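Local coordinates for protein GCN5-related N-acetyltransferase (Anabaena variabilis, PDB 2OZG) that binds coenzyme A and probably transfers acetyl groups to amines, perhaps those of aminoglycosides, as a GCN5-related N-acetyltransferase, at residues V139-T144 against I256-W261; G214-T219 against L229-W234; Q75-A80 against L297-Y302; G69-G74 against Q174-H179. One frame throughout, in Å; residues are numbered along the deposited sequence.

Interaction 1 of 4, residues V139-T144 against I256-W261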
# COMPACT_ATOMS: atom_id res chain seq x y z
N VAL A 139 17.24 13.58 -4.41
CA VAL A 139 16.65 12.91 -5.55
C VAL A 139 15.23 13.42 -5.70
O VAL A 139 14.42 13.32 -4.79
CB VAL A 139 16.64 11.36 -5.39
CG1 VAL A 139 15.98 10.76 -6.60
CG2 VAL A 139 18.06 10.87 -5.31
N TRP A 140 14.99 14.04 -6.85
CA TRP A 140 13.71 14.56 -7.22
C TRP A 140 12.99 13.60 -8.13
O TRP A 140 13.63 12.87 -8.85
CB TRP A 140 13.89 15.87 -7.99
CG TRP A 140 14.27 16.99 -7.09
CD1 TRP A 140 15.51 17.29 -6.66
CD2 TRP A 140 13.38 17.95 -6.48
NE1 TRP A 140 15.46 18.38 -5.84
CE2 TRP A 140 14.17 18.82 -5.72
CE3 TRP A 140 12.02 18.17 -6.54
CZ2 TRP A 140 13.63 19.89 -4.98
CZ3 TRP A 140 11.47 19.26 -5.83
CH2 TRP A 140 12.30 20.10 -5.05
N GLU A 141 11.67 13.64 -8.14
CA GLU A 141 10.93 12.80 -9.07
C GLU A 141 9.79 13.60 -9.62
O GLU A 141 9.31 14.51 -8.96
CB GLU A 141 10.35 11.56 -8.38
CG GLU A 141 9.20 11.81 -7.48
CD GLU A 141 8.60 10.50 -6.99
OE1 GLU A 141 9.32 9.78 -6.28
OE2 GLU A 141 7.41 10.20 -7.31
N ILE A 142 9.32 13.21 -10.80
CA ILE A 142 8.21 13.91 -11.41
C ILE A 142 7.49 13.07 -12.43
O ILE A 142 8.14 12.30 -13.17
CB ILE A 142 8.74 15.19 -12.09
CG1 ILE A 142 7.62 16.06 -12.62
CG2 ILE A 142 9.69 14.86 -13.28
CD1 ILE A 142 8.10 17.41 -13.13
N PRO A 143 6.14 13.19 -12.50
CA PRO A 143 5.44 12.52 -13.58
C PRO A 143 5.75 13.18 -14.93
O PRO A 143 5.65 14.43 -15.08
CB PRO A 143 3.97 12.58 -13.19
CG PRO A 143 3.85 13.65 -12.10
CD PRO A 143 5.22 13.87 -11.55
N THR A 144 6.12 12.36 -15.91
CA THR A 144 6.56 12.84 -17.20
C THR A 144 5.49 13.67 -17.87
O THR A 144 5.79 14.67 -18.49
CB THR A 144 6.95 11.67 -18.13
OG1 THR A 144 7.69 10.67 -17.43
CG2 THR A 144 7.82 12.14 -19.26
N ILE A 256 7.32 6.60 -20.59
CA ILE A 256 7.86 6.68 -19.23
C ILE A 256 6.87 7.36 -18.29
O ILE A 256 6.53 8.48 -18.50
CB ILE A 256 9.13 7.52 -19.26
CG1 ILE A 256 10.22 6.86 -20.13
CG2 ILE A 256 9.67 7.81 -17.85
CD1 ILE A 256 10.62 5.47 -19.61
N ASP A 257 6.50 6.71 -17.20
CA ASP A 257 5.58 7.30 -16.21
C ASP A 257 6.22 8.36 -15.29
O ASP A 257 5.63 9.39 -15.02
CB ASP A 257 5.06 6.19 -15.29
CG ASP A 257 4.30 5.10 -16.05
OD1 ASP A 257 3.53 5.47 -16.94
OD2 ASP A 257 4.52 3.90 -15.76
N LYS A 258 7.43 8.10 -14.84
CA LYS A 258 8.11 8.97 -13.87
C LYS A 258 9.57 9.18 -14.21
O LYS A 258 10.22 8.24 -14.70
CB LYS A 258 8.00 8.23 -12.52
CG LYS A 258 8.54 8.87 -11.35
CD LYS A 258 8.19 8.08 -10.06
CE LYS A 258 6.73 8.30 -9.63
NZ LYS A 258 6.49 7.79 -8.24
N VAL A 259 10.07 10.39 -13.95
CA VAL A 259 11.47 10.70 -14.15
C VAL A 259 12.06 11.15 -12.81
O VAL A 259 11.41 11.90 -12.03
CB VAL A 259 11.70 11.86 -15.14
CG1 VAL A 259 13.19 12.21 -15.21
CG2 VAL A 259 11.17 11.52 -16.52
N THR A 260 13.28 10.67 -12.53
CA THR A 260 14.03 11.15 -11.38
C THR A 260 15.36 11.76 -11.80
O THR A 260 15.95 11.39 -12.83
CB THR A 260 14.38 10.01 -10.38
OG1 THR A 260 15.31 9.10 -11.00
CG2 THR A 260 13.17 9.26 -9.96
N TRP A 261 15.80 12.74 -11.03
CA TRP A 261 17.11 13.35 -11.21
C TRP A 261 17.64 13.82 -9.87
O TRP A 261 16.86 14.11 -8.93
CB TRP A 261 17.06 14.50 -12.22
CG TRP A 261 16.46 15.77 -11.74
CD1 TRP A 261 17.14 16.91 -11.46
CD2 TRP A 261 15.05 16.09 -11.52
NE1 TRP A 261 16.26 17.89 -11.07
CE2 TRP A 261 15.00 17.41 -11.06
CE3 TRP A 261 13.85 15.37 -11.63
CZ2 TRP A 261 13.78 18.07 -10.78
CZ3 TRP A 261 12.67 16.00 -11.31
CH2 TRP A 261 12.64 17.31 -10.90
O HOH W 1 7.47 7.58 -5.05
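Trp140 sets its CB over the face of the Trp261 indole, 3.3 Å from the centroid of the six-membered ring, in a close CH-pi contact. Beyond CB the two indoles barely overlap: their planes are near parallel, at 23°, but slid apart, and Trp140 leads off to a hydrogen bond from NE1 to Ser264 O. The CZ3 corner of Trp261 also meets Ile142 CG2 at 3.7 Å. Trp234 and Trp246 also pack on this indole; the sheet face that bears Trp140, Ile142, Val259 and Trp261 is dense and apolar. The backbones beneath belong to strands 132-143 and 258-263, an antiparallel pair more than a hundred residues apart in sequence. Trp140 pairs with Trp261 (Trp140 N to Trp261 O 2.8 Å) and Ile142 with Val259 as hydrogen-bonded pairs, while Glu141 faces Thr260 in a non-hydrogen-bonded pair. The face bearing Glu141 and Lys258 is looser and wetter. Lys258 NZ reaches Glu141 OE2 at 2.7 Å in a salt bridge, arriving from above the carboxylate plane, 35° out of it. Glu141 OE1 is salt-bridged to Arg281 and receives a water at 3.1 Å, which Lys258 NZ holds only weakly; two cations so close would probably favour the ionised carboxylate. Where the pairing ends, Thr144 OG1 donates to Ile256 O at 2.7 Å and Thr144 N to Asp257 O at 3.1 Å.

Interaction 2 of 4, residues G214-T219 against L229-W234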
# COMPACT_ATOMS: atom_id res chain seq x y z
N GLY A 214 25.38 21.17 -22.68
CA GLY A 214 24.98 20.36 -21.58
C GLY A 214 24.87 18.93 -22.01
O GLY A 214 25.15 18.60 -23.16
N TYR A 215 24.44 18.07 -21.08
CA TYR A 215 24.31 16.67 -21.39
C TYR A 215 23.36 15.98 -20.40
O TYR A 215 22.95 16.57 -19.36
CB TYR A 215 25.71 16.01 -21.46
CG TYR A 215 26.46 15.86 -20.13
CD1 TYR A 215 26.07 14.93 -19.20
CD2 TYR A 215 27.61 16.59 -19.86
CE1 TYR A 215 26.75 14.78 -17.96
CE2 TYR A 215 28.31 16.42 -18.67
CZ TYR A 215 27.88 15.52 -17.72
OH TYR A 215 28.64 15.36 -16.57
N ILE A 216 22.91 14.78 -20.79
CA ILE A 216 22.07 13.95 -19.90
C ILE A 216 22.53 12.51 -20.03
O ILE A 216 22.71 12.00 -21.16
CB ILE A 216 20.56 14.01 -20.25
CG1 ILE A 216 20.12 15.43 -20.54
CG2 ILE A 216 19.74 13.37 -19.16
CD1 ILE A 216 18.63 15.58 -20.97
N ILE A 217 22.68 11.85 -18.88
CA ILE A 217 23.04 10.45 -18.77
C ILE A 217 21.96 9.76 -17.94
O ILE A 217 21.69 10.20 -16.82
CB ILE A 217 24.38 10.23 -18.08
CG1 ILE A 217 25.47 10.98 -18.80
CG2 ILE A 217 24.67 8.70 -18.07
CD1 ILE A 217 26.79 11.02 -18.05
N PHE A 218 21.39 8.68 -18.49
CA PHE A 218 20.28 8.04 -17.85
C PHE A 218 20.10 6.58 -18.17
O PHE A 218 20.72 6.02 -19.10
CB PHE A 218 19.03 8.87 -18.14
CG PHE A 218 18.53 8.79 -19.59
CD1 PHE A 218 17.67 7.76 -19.97
CD2 PHE A 218 18.91 9.72 -20.55
CE1 PHE A 218 17.23 7.63 -21.28
CE2 PHE A 218 18.42 9.62 -21.86
CZ PHE A 218 17.57 8.56 -22.20
N THR A 219 19.28 5.95 -17.36
CA THR A 219 18.85 4.57 -17.58
C THR A 219 17.32 4.56 -17.53
O THR A 219 16.68 5.54 -17.10
CB THR A 219 19.38 3.57 -16.49
OG1 THR A 219 18.96 4.01 -15.20
CG2 THR A 219 20.89 3.44 -16.52
N LEU A 229 12.56 6.59 -15.69
CA LEU A 229 13.76 7.00 -16.34
C LEU A 229 14.56 7.65 -15.25
O LEU A 229 14.12 8.63 -14.62
CB LEU A 229 13.43 7.96 -17.47
CG LEU A 229 14.61 8.45 -18.32
CD1 LEU A 229 14.14 8.81 -19.74
CD2 LEU A 229 15.38 9.58 -17.71
N ARG A 230 15.73 7.10 -14.98
CA ARG A 230 16.55 7.63 -13.86
C ARG A 230 17.74 8.39 -14.42
O ARG A 230 18.64 7.78 -15.02
CB ARG A 230 17.04 6.48 -12.98
CG ARG A 230 15.94 5.51 -12.49
CD ARG A 230 16.55 4.42 -11.58
NE ARG A 230 15.57 3.41 -11.19
CZ ARG A 230 14.81 3.50 -10.10
NH1 ARG A 230 14.82 4.57 -9.35
NH2 ARG A 230 13.95 2.53 -9.80
N ILE A 231 17.75 9.72 -14.27
CA ILE A 231 18.83 10.54 -14.72
C ILE A 231 19.95 10.47 -13.67
O ILE A 231 19.78 10.93 -12.55
CB ILE A 231 18.39 11.99 -14.96
CG1 ILE A 231 17.33 12.07 -16.08
CG2 ILE A 231 19.57 12.86 -15.32
CD1 ILE A 231 16.66 13.44 -16.24
N ARG A 232 21.11 9.93 -14.04
CA ARG A 232 22.21 9.82 -13.06
C ARG A 232 23.18 10.97 -13.10
O ARG A 232 23.86 11.21 -12.12
CB ARG A 232 22.97 8.51 -13.18
CG ARG A 232 23.39 8.17 -14.56
CD ARG A 232 24.14 6.81 -14.67
NE ARG A 232 23.35 5.66 -14.27
CZ ARG A 232 23.85 4.42 -14.19
NH1 ARG A 232 25.13 4.18 -14.46
NH2 ARG A 232 23.09 3.42 -13.83
N ASP A 233 23.25 11.71 -14.20
CA ASP A 233 24.12 12.87 -14.25
C ASP A 233 23.57 13.76 -15.35
O ASP A 233 22.98 13.28 -16.30
CB ASP A 233 25.57 12.45 -14.56
CG ASP A 233 26.57 13.56 -14.36
OD1 ASP A 233 26.27 14.53 -13.60
OD2 ASP A 233 27.70 13.42 -14.92
N TRP A 234 23.68 15.07 -15.17
CA TRP A 234 23.24 16.00 -16.18
C TRP A 234 24.06 17.26 -16.00
O TRP A 234 24.55 17.53 -14.89
CB TRP A 234 21.73 16.30 -16.06
CG TRP A 234 21.33 16.82 -14.64
CD1 TRP A 234 20.94 16.07 -13.61
CD2 TRP A 234 21.34 18.18 -14.16
NE1 TRP A 234 20.69 16.84 -12.54
CE2 TRP A 234 20.97 18.14 -12.84
CE3 TRP A 234 21.70 19.40 -14.72
CZ2 TRP A 234 20.89 19.28 -12.06
CZ3 TRP A 234 21.65 20.50 -13.97
CH2 TRP A 234 21.26 20.46 -12.63
O HOH W 2 20.47 5.97 -13.80
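Tyr215 OH donates to Asp233 OD2 at 2.7 Å. The oxygen lies in the plane of the phenol at its edge, whereas the hydroxyl comes from above the carboxylate, whose plane stands 78° from the ring. Arg184 makes a salt bridge to the same OD2. A phenylalanine at Tyr215 would remove the hydroxyl and probably leave Asp233 OD2 to Arg184 alone of these two partners. Arg232 can be followed from its CB: a chi1 of 49° swings CG to within 3.5 Å of Ile217 O, and CG and CD then pass Ile217 CG2. NE gives its hydrogen to a water at 2.9 Å that lies in the guanidinium plane and also bonds Thr219 OG1 and Arg230 O. NH2 meets Thr219 CG2 at 3.5 Å, and NH1 is held by Leu192 O and Arg194 O. On the sheet face that bears Phe218 and Ile231, Phe218 CD1 touches Leu229 CG at 3.5 Å, and Ile216 packs on Ile231. Ile217 O takes Arg232 N at 2.9 Å and, weakly, Asp233 N at 3.4 Å: two residues opposite one, the classic beta bulge, set here in the antiparallel hairpin of strands 211-222 and 227-236.

Interaction 3 of 4, residues Q75-A80 against L297-Y302. With ACT (acetate ion), chain B.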
# COMPACT_ATOMS: atom_id res chain seq x y z
N GLN A 75 36.94 27.49 -6.38
CA GLN A 75 38.33 27.06 -6.36
C GLN A 75 38.33 25.58 -6.06
O GLN A 75 37.50 25.09 -5.29
CB GLN A 75 39.07 27.78 -5.26
CG GLN A 75 39.18 29.30 -5.47
CD GLN A 75 39.95 29.67 -6.71
OE1 GLN A 75 41.04 29.15 -6.98
NE2 GLN A 75 39.38 30.56 -7.49
N ARG A 76 39.24 24.85 -6.68
CA ARG A 76 39.33 23.43 -6.42
C ARG A 76 40.16 23.22 -5.15
O ARG A 76 41.32 23.58 -5.11
CB ARG A 76 40.02 22.72 -7.55
CG ARG A 76 40.04 21.23 -7.39
CD ARG A 76 41.17 20.69 -8.26
NE ARG A 76 41.31 19.23 -8.22
CZ ARG A 76 42.09 18.54 -7.39
NH1 ARG A 76 42.88 19.13 -6.53
NH2 ARG A 76 42.13 17.23 -7.50
N VAL A 77 39.56 22.60 -4.13
CA VAL A 77 40.26 22.27 -2.93
C VAL A 77 40.54 20.77 -2.96
O VAL A 77 39.60 19.99 -3.17
CB VAL A 77 39.37 22.56 -1.74
CG1 VAL A 77 40.09 22.33 -0.44
CG2 VAL A 77 38.81 24.00 -1.83
N PRO A 78 41.81 20.34 -2.81
CA PRO A 78 42.07 18.90 -2.74
C PRO A 78 41.23 18.26 -1.65
O PRO A 78 41.10 18.82 -0.56
CB PRO A 78 43.54 18.82 -2.40
CG PRO A 78 44.14 20.10 -2.89
CD PRO A 78 43.06 21.11 -2.72
N MSE A 79 40.67 17.11 -1.95
CA MSE A 79 39.70 16.44 -1.07
C MSE A 79 39.84 14.97 -1.15
O MSE A 79 40.04 14.43 -2.25
CB MSE A 79 38.30 16.81 -1.56
CG MSE A 79 37.11 16.52 -0.67
SE MSE A 79 36.47 14.75 -1.02
CE MSE A 79 35.14 15.23 -2.21
N ALA A 80 39.78 14.30 0.01
CA ALA A 80 39.84 12.85 0.04
C ALA A 80 38.45 12.28 0.41
O ALA A 80 37.94 12.51 1.51
CB ALA A 80 40.90 12.37 0.99
N LEU A 297 41.09 26.61 4.51
CA LEU A 297 40.65 28.00 4.40
C LEU A 297 41.38 28.76 3.27
O LEU A 297 40.75 29.55 2.57
CB LEU A 297 40.81 28.73 5.72
CG LEU A 297 39.82 28.26 6.77
CD1 LEU A 297 40.19 28.77 8.17
CD2 LEU A 297 38.39 28.64 6.38
N GLU A 298 42.68 28.50 3.09
CA GLU A 298 43.45 29.16 2.04
C GLU A 298 43.14 28.63 0.65
O GLU A 298 43.31 29.33 -0.33
CB GLU A 298 44.96 29.10 2.33
CG GLU A 298 45.34 29.89 3.58
CD GLU A 298 46.81 29.98 3.79
OE1 GLU A 298 47.51 29.08 3.28
OE2 GLU A 298 47.24 30.98 4.47
N ALA A 299 42.65 27.40 0.55
CA ALA A 299 42.35 26.84 -0.75
C ALA A 299 40.99 27.21 -1.31
O ALA A 299 40.79 27.18 -2.52
CB ALA A 299 42.48 25.34 -0.69
N ARG A 300 40.08 27.62 -0.43
CA ARG A 300 38.69 27.95 -0.80
C ARG A 300 38.59 29.30 -1.47
O ARG A 300 39.42 30.16 -1.22
CB ARG A 300 37.90 28.07 0.52
CG ARG A 300 36.40 28.07 0.43
CD ARG A 300 35.88 28.46 1.75
NE ARG A 300 34.43 28.38 1.90
CZ ARG A 300 33.57 29.31 1.51
NH1 ARG A 300 33.98 30.37 0.84
NH2 ARG A 300 32.29 29.15 1.76
N GLY A 301 37.59 29.48 -2.35
CA GLY A 301 37.27 30.80 -2.88
C GLY A 301 36.36 31.55 -1.92
O GLY A 301 35.59 30.93 -1.18
N TYR A 302 36.42 32.89 -1.97
CA TYR A 302 35.59 33.74 -1.13
C TYR A 302 34.86 34.73 -1.99
O TYR A 302 35.32 35.07 -3.09
CB TYR A 302 36.46 34.44 -0.09
CG TYR A 302 37.04 33.44 0.90
CD1 TYR A 302 36.30 33.03 1.97
CD2 TYR A 302 38.25 32.80 0.66
CE1 TYR A 302 36.77 32.06 2.84
CE2 TYR A 302 38.72 31.82 1.50
CZ TYR A 302 37.99 31.47 2.60
OH TYR A 302 38.41 30.51 3.48
C ACT B . 44.44 15.83 -5.35
O ACT B . 44.82 17.06 -5.47
OXT ACT B . 44.34 15.14 -6.41
CH3 ACT B . 44.11 15.19 -4.02
O HOH W 3 42.35 26.26 -4.38
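Val77 has CG1 anti to its backbone N (chi1 -176°), which turns both methyls onto Ala299: CG1 meets Ala299 CB at 3.9 Å, and CG2 lies near Ala299 O and C. In Gln75, CG is anti to the carbonyl carbon (chi1 -65°) and comes 3.5 Å from Gly301 N, while Gln75 CB rests 3.3 Å from Ala299 O. The start of strand 75-87, in an acetyltransferase (GNAT) region, thus abuts the C-terminal end of helix 293-299, in the region related to sterol carrier proteins. Gly301 suits the close approach, since a CB on it would crowd Gln75 CG. The strand's alternation sends Arg76 away from the helix: NE pairs with Asp183, NH1 donates to O of an acetate ion, probably from the crystallisation liquor, at 3.0 Å, and NH2 bonds OXT weakly, the ion lying at the guanidinium edge. Arg300 also points away from the strand, its NH2 bonded to Tyr356 O and its cation set against the Tyr356 ring. Tyr302 OH closes back on Leu297 O at 2.7 Å, tying the exit of the helix to its last turn. No direct hydrogen bond joins the two segments; a water bridges them, donating to Arg76 O at 3.0 Å and to Ala299 O at 2.6 Å.

Interaction 4 of 4, residues G69-G74 against Q174-H179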
# COMPACT_ATOMS: atom_id res chain seq x y z
N GLY A 69 39.11 16.24 -5.76
CA GLY A 69 38.96 17.63 -5.44
C GLY A 69 37.50 17.95 -5.26
O GLY A 69 36.61 17.16 -5.66
N GLN A 70 37.26 19.12 -4.67
CA GLN A 70 35.91 19.61 -4.45
C GLN A 70 35.92 21.12 -4.73
O GLN A 70 36.83 21.82 -4.29
CB GLN A 70 35.46 19.36 -3.01
CG GLN A 70 33.98 19.38 -2.88
CD GLN A 70 33.47 18.85 -1.61
OE1 GLN A 70 34.15 18.88 -0.59
NE2 GLN A 70 32.17 18.45 -1.61
N TRP A 71 34.90 21.60 -5.44
CA TRP A 71 34.82 23.02 -5.78
C TRP A 71 34.10 23.88 -4.70
O TRP A 71 32.90 23.74 -4.52
CB TRP A 71 34.17 23.17 -7.15
CG TRP A 71 34.96 22.53 -8.25
CD1 TRP A 71 34.77 21.26 -8.74
CD2 TRP A 71 36.04 23.08 -9.02
NE1 TRP A 71 35.65 21.00 -9.73
CE2 TRP A 71 36.45 22.09 -9.93
CE3 TRP A 71 36.68 24.32 -9.05
CZ2 TRP A 71 37.47 22.30 -10.88
CZ3 TRP A 71 37.72 24.51 -9.94
CH2 TRP A 71 38.10 23.53 -10.85
N TRP A 72 34.85 24.75 -4.00
CA TRP A 72 34.29 25.62 -2.95
C TRP A 72 34.63 27.06 -3.34
O TRP A 72 35.81 27.41 -3.51
CB TRP A 72 34.90 25.29 -1.56
CG TRP A 72 34.56 23.88 -1.06
CD1 TRP A 72 35.38 22.75 -1.04
CD2 TRP A 72 33.27 23.44 -0.64
NE1 TRP A 72 34.67 21.67 -0.52
CE2 TRP A 72 33.37 22.09 -0.29
CE3 TRP A 72 32.04 24.12 -0.44
CZ2 TRP A 72 32.28 21.38 0.19
CZ3 TRP A 72 30.97 23.43 -0.02
CH2 TRP A 72 31.08 22.07 0.31
N GLY A 73 33.60 27.88 -3.47
CA GLY A 73 33.71 29.24 -3.87
C GLY A 73 34.45 29.35 -5.21
O GLY A 73 35.17 30.30 -5.45
N GLY A 74 34.31 28.33 -6.04
CA GLY A 74 34.90 28.32 -7.36
C GLY A 74 36.35 27.97 -7.47
O GLY A 74 36.92 28.16 -8.53
N GLN A 174 30.24 23.13 -15.00
CA GLN A 174 29.17 23.17 -13.98
C GLN A 174 29.76 22.97 -12.55
O GLN A 174 29.29 23.54 -11.57
CB GLN A 174 28.12 22.08 -14.32
CG GLN A 174 27.02 21.98 -13.31
CD GLN A 174 25.72 21.43 -13.87
OE1 GLN A 174 25.25 21.87 -14.92
NE2 GLN A 174 25.08 20.48 -13.12
N ALA A 175 30.80 22.16 -12.47
CA ALA A 175 31.45 21.82 -11.18
C ALA A 175 32.05 23.07 -10.59
O ALA A 175 31.78 23.46 -9.45
CB ALA A 175 32.60 20.75 -11.38
N GLN A 176 32.81 23.76 -11.42
CA GLN A 176 33.51 24.95 -10.95
C GLN A 176 32.51 25.99 -10.49
O GLN A 176 32.80 26.75 -9.58
CB GLN A 176 34.43 25.47 -12.04
CG GLN A 176 35.37 26.61 -11.60
CD GLN A 176 34.71 27.99 -11.62
OE1 GLN A 176 33.90 28.27 -12.49
NE2 GLN A 176 35.09 28.86 -10.68
N LEU A 177 31.31 25.98 -11.08
CA LEU A 177 30.22 26.94 -10.75
C LEU A 177 29.30 26.55 -9.62
O LEU A 177 28.50 27.37 -9.14
CB LEU A 177 29.34 27.19 -11.99
CG LEU A 177 30.02 27.89 -13.15
CD1 LEU A 177 29.14 27.88 -14.37
CD2 LEU A 177 30.40 29.31 -12.78
N THR A 178 29.40 25.30 -9.16
CA THR A 178 28.52 24.77 -8.16
C THR A 178 29.28 24.48 -6.86
O THR A 178 30.20 23.62 -6.82
CB THR A 178 27.85 23.50 -8.69
OG1 THR A 178 27.39 23.71 -10.06
CG2 THR A 178 26.70 23.12 -7.81
N HIS A 179 28.93 25.23 -5.84
CA HIS A 179 29.54 25.19 -4.50
C HIS A 179 29.24 23.80 -3.92
O HIS A 179 28.06 23.39 -3.77
CB HIS A 179 28.93 26.34 -3.69
CG HIS A 179 29.62 26.69 -2.40
ND1 HIS A 179 30.94 27.07 -2.33
CD2 HIS A 179 29.11 26.88 -1.15
CE1 HIS A 179 31.23 27.41 -1.08
NE2 HIS A 179 30.14 27.30 -0.35
O HOH W 4 32.37 26.18 -6.65
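The tight turn joining strands 58-72 and 75-87 into a hairpin meets the C-terminal end of helix 165-177, with Trp71, Gly73 and Gly74 touching Ala175, Gln176 and His179. Gly73 and Gly74 both have positive phi, and their backbone angles fit a type I' turn. Trp71 lays its indole against the helix: CD1 is 3.5 Å from Ala175 CB, and Gln176 CA and CB lie over the ring face, with Gln176 CG 3.6 Å from Trp71 CZ3. An alanine at Trp71 would keep CB beside Ala175 O but lose the indole, probably opening a gap beside Ala175 CB and leaving Gln176 CB and CG without the ring they pack on. Gln176 bends at chi2 (-82°), and its amide, perpendicular to the indole plane, gives NE2 to Gly74 O at 2.9 Å. That bond is nearly straight and lies in both amide planes, on a carbonyl lone pair. A CB on Gly74 would clash with NE2. A water accepts from Gly74 N and donates to Gln176 O, doubling the link. At the preceding glycine, Gly73 N donates to His179 ND1 at 3.0 Å, in the plane of the imidazole. Trp72 points its CE3 edge at the face of that ring, 3.4 Å from His179 CE1, in a T-shaped stack with planes at 88°. His179 NE2 is hydrogen-bonded to Ser358 OG. Because ND1 serves as an acceptor, the imidazole is probably neutral, with its proton on NE2; the nearby cation of Arg300 would also disfavour a charged ring.

Interactions 1 and 2 share a neighbourhood: strand 258-263 runs beside 227-236, probably hydrogen-bonded from Ile231 N to Thr260 O, and Trp261 packs on Trp234. Interaction 2 is the more buried; interaction 1 has one wet, charged face. Both rest on paired backbones. Interactions 3 and 4 lie closer to the centre of the chain, their own centres about 9 Å apart, yet both are only partly buried. They use the two strands of a single hairpin. Each sets it against a helix end, 3 by a small apolar patch and a water, 4 by an indole, side-chain-to-backbone bonds and a stack. Gly301 N probably bonds Trp72 O, tying them together.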